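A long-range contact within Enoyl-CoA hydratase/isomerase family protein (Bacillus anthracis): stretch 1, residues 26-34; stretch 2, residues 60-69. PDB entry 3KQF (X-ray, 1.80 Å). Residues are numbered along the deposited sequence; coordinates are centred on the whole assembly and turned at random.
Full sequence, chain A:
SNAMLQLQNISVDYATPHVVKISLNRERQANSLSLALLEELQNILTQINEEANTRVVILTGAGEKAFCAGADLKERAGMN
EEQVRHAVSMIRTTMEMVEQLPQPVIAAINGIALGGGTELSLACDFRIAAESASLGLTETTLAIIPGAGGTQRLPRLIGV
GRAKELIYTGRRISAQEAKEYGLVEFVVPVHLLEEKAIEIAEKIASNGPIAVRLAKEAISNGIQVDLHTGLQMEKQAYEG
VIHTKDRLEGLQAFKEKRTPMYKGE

Stretch 1 26-34: RERQANSLS
Stretch 2 60-69: TGAGEKAFCA

The rule of this contact is one buried amide spanning two loops. Stretch 1 is a tight coil: a short 3-10 turn at Glu27 and Arg28, then Ala30 (58/30) and Asn31 (56/35) with positive phi, before the chain extends from Ser32 to Ser34. Arg26 O closes the coil, accepting from Gln29 N and Asn31 N, each at 2.9 Å. Stretch 2 leaves a strand at Gly61, loops through Gly63 (86/-170), and turns a corner at Phe67 (-78/-55). The two chains run in the same direction, with CA atoms of Glu27 and Ala62 6.1 Å apart, Ala30 and Ala66 5.4 Å, Asn31 and Cys68 4.8 Å, and Ser32 and Ala69 5.0 Å.

Asn31, chi1 m and chi2 -34°, points toward stretch 2 and satisfies both ends of its amide. ND2 donates to Ala66 O at 2.8 Å and to Ala62 O at 3.1 Å, tying together the two ends of the loop; OD1 accepts from Arg26 N at 2.8 Å, fixing the amide within its own coil. The one backbone bond across the contact is Ala69 N to Ala30 O, 3.0 Å at 143°. Not every acceptor is paid for: Phe67 O is buried without a partner, 3.4 Å from Asn31 CB.

Small side chains let the backbones approach. Ala30 CB lies 3.6 Å from Ala69 CB and 4.0 Å from Ala66 CB, while Leu33 (m, t) brings CG within 3.6 Å of Cys68 SG. At the exposed margin Glu27 (m, t) reaches over, OE2 3.6 Å from Ala62 CB. Glycine fits the backbone here: a CB on Gly61 would clash with Phe67 O, and one on Gly63 would jam against the preceding carbonyl. Arg26 NH1 donates to Ser32 O at 3.1 Å, bracing the coil.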

# COMPACT_ATOMS: atom_id res chain seq x y z
N ARG A 26 9.57 7.85 -31.64
CA ARG A 26 9.88 9.23 -31.91
C ARG A 26 11.18 9.55 -31.17
O ARG A 26 11.21 10.45 -30.34
CB ARG A 26 8.76 10.15 -31.42
CG ARG A 26 7.40 9.91 -32.03
CD ARG A 26 6.48 11.06 -31.60
NE ARG A 26 6.86 12.31 -32.26
CZ ARG A 26 6.70 13.53 -31.76
NH1 ARG A 26 6.22 13.71 -30.53
NH2 ARG A 26 7.08 14.58 -32.48
N GLU A 27 12.24 8.81 -31.47
CA GLU A 27 13.53 8.99 -30.78
C GLU A 27 14.05 10.42 -30.74
O GLU A 27 14.52 10.87 -29.68
CB GLU A 27 14.64 8.09 -31.36
CG GLU A 27 14.44 6.62 -31.18
CD GLU A 27 15.62 5.80 -31.71
OE1 GLU A 27 16.79 6.23 -31.55
OE2 GLU A 27 15.37 4.71 -32.26
N ARG A 28 14.00 11.13 -31.87
CA ARG A 28 14.47 12.53 -31.94
C ARG A 28 13.74 13.43 -30.96
O ARG A 28 14.28 14.45 -30.52
CB ARG A 28 14.24 13.15 -33.34
CG ARG A 28 15.06 12.59 -34.47
CD ARG A 28 14.78 13.37 -35.76
NE ARG A 28 15.29 14.75 -35.73
CZ ARG A 28 15.16 15.63 -36.73
NH1 ARG A 28 14.51 15.30 -37.84
NH2 ARG A 28 15.67 16.85 -36.61
N GLN A 29 12.50 13.07 -30.65
CA GLN A 29 11.67 13.85 -29.74
C GLN A 29 11.56 13.21 -28.34
O GLN A 29 10.64 13.52 -27.59
CB GLN A 29 10.28 14.06 -30.37
CG GLN A 29 10.25 14.83 -31.73
CD GLN A 29 10.49 13.97 -32.99
OE1 GLN A 29 10.61 12.74 -32.93
NE2 GLN A 29 10.53 14.63 -34.15
N ALA A 30 12.49 12.32 -28.00
CA ALA A 30 12.48 11.63 -26.68
C ALA A 30 11.17 10.86 -26.46
O ALA A 30 10.70 10.70 -25.32
CB ALA A 30 12.74 12.64 -25.55
N ASN A 31 10.57 10.39 -27.55
CA ASN A 31 9.35 9.62 -27.48
C ASN A 31 8.21 10.32 -26.76
O ASN A 31 7.40 9.67 -26.08
CB ASN A 31 9.67 8.26 -26.85
CG ASN A 31 10.51 7.42 -27.76
OD1 ASN A 31 10.36 7.49 -28.98
ND2 ASN A 31 11.40 6.61 -27.19
N SER A 32 8.14 11.64 -26.92
CA SER A 32 7.08 12.42 -26.32
C SER A 32 5.74 12.12 -26.98
O SER A 32 5.67 11.74 -28.16
CB SER A 32 7.38 13.92 -26.35
OG SER A 32 7.39 14.44 -27.68
N LEU A 33 4.68 12.32 -26.22
CA LEU A 33 3.33 12.00 -26.68
C LEU A 33 2.64 13.11 -27.45
O LEU A 33 2.01 13.99 -26.86
CB LEU A 33 2.48 11.62 -25.45
CG LEU A 33 3.04 10.49 -24.57
CD1 LEU A 33 2.30 10.46 -23.23
CD2 LEU A 33 3.01 9.13 -25.26
N SER A 34 2.79 13.10 -28.78
CA SER A 34 2.11 14.06 -29.61
C SER A 34 0.69 13.54 -29.86
O SER A 34 0.43 12.34 -29.68
CB SER A 34 2.83 14.23 -30.95
OG SER A 34 2.96 13.00 -31.62
N THR A 60 7.13 -0.27 -24.72
CA THR A 60 8.49 0.26 -24.55
C THR A 60 8.74 1.46 -25.47
O THR A 60 7.85 1.87 -26.23
CB THR A 60 9.54 -0.87 -24.80
OG1 THR A 60 10.82 -0.50 -24.27
CG2 THR A 60 9.67 -1.21 -26.30
N GLY A 61 9.92 2.05 -25.35
CA GLY A 61 10.35 3.15 -26.19
C GLY A 61 11.52 2.75 -27.09
O GLY A 61 12.30 1.84 -26.77
N ALA A 62 11.63 3.43 -28.23
CA ALA A 62 12.73 3.18 -29.15
C ALA A 62 13.98 3.86 -28.61
O ALA A 62 13.88 4.89 -27.94
CB ALA A 62 12.40 3.73 -30.54
N GLY A 63 15.14 3.27 -28.88
CA GLY A 63 16.41 3.84 -28.46
C GLY A 63 16.83 3.46 -27.06
O GLY A 63 16.22 2.60 -26.43
N GLU A 64 17.89 4.12 -26.58
CA GLU A 64 18.42 3.82 -25.26
C GLU A 64 18.44 5.04 -24.34
O GLU A 64 19.06 5.00 -23.28
CB GLU A 64 19.84 3.25 -25.40
CG GLU A 64 20.03 2.33 -26.63
CD GLU A 64 18.99 1.22 -26.70
OE1 GLU A 64 18.56 0.73 -25.64
OE2 GLU A 64 18.61 0.83 -27.83
N LYS A 65 17.76 6.12 -24.72
CA LYS A 65 17.73 7.32 -23.88
C LYS A 65 16.37 7.63 -23.26
O LYS A 65 16.30 8.15 -22.15
CB LYS A 65 18.23 8.56 -24.64
CG LYS A 65 19.75 8.52 -24.94
CD LYS A 65 20.29 9.86 -25.44
CE LYS A 65 21.82 9.83 -25.54
NZ LYS A 65 22.42 11.10 -26.06
N ALA A 66 15.28 7.30 -23.95
CA ALA A 66 13.97 7.64 -23.43
C ALA A 66 12.89 6.60 -23.67
O ALA A 66 12.74 6.06 -24.76
CB ALA A 66 13.53 8.99 -24.02
N PHE A 67 12.17 6.29 -22.59
CA PHE A 67 10.97 5.47 -22.68
C PHE A 67 9.88 6.41 -23.20
O PHE A 67 9.22 6.15 -24.22
CB PHE A 67 10.61 4.92 -21.28
CG PHE A 67 9.24 4.30 -21.17
CD1 PHE A 67 8.99 3.03 -21.67
CD2 PHE A 67 8.21 4.97 -20.52
CE1 PHE A 67 7.74 2.45 -21.55
CE2 PHE A 67 6.95 4.37 -20.39
CZ PHE A 67 6.72 3.12 -20.90
N CYS A 68 9.70 7.52 -22.50
CA CYS A 68 8.70 8.52 -22.85
C CYS A 68 8.91 9.79 -22.01
O CYS A 68 8.77 9.77 -20.79
CB CYS A 68 7.29 7.96 -22.64
SG CYS A 68 6.01 9.23 -22.97
N ALA A 69 9.24 10.89 -22.68
CA ALA A 69 9.51 12.16 -22.00
C ALA A 69 8.24 12.86 -21.55
O ALA A 69 8.31 13.94 -20.97
CB ALA A 69 10.32 13.08 -22.90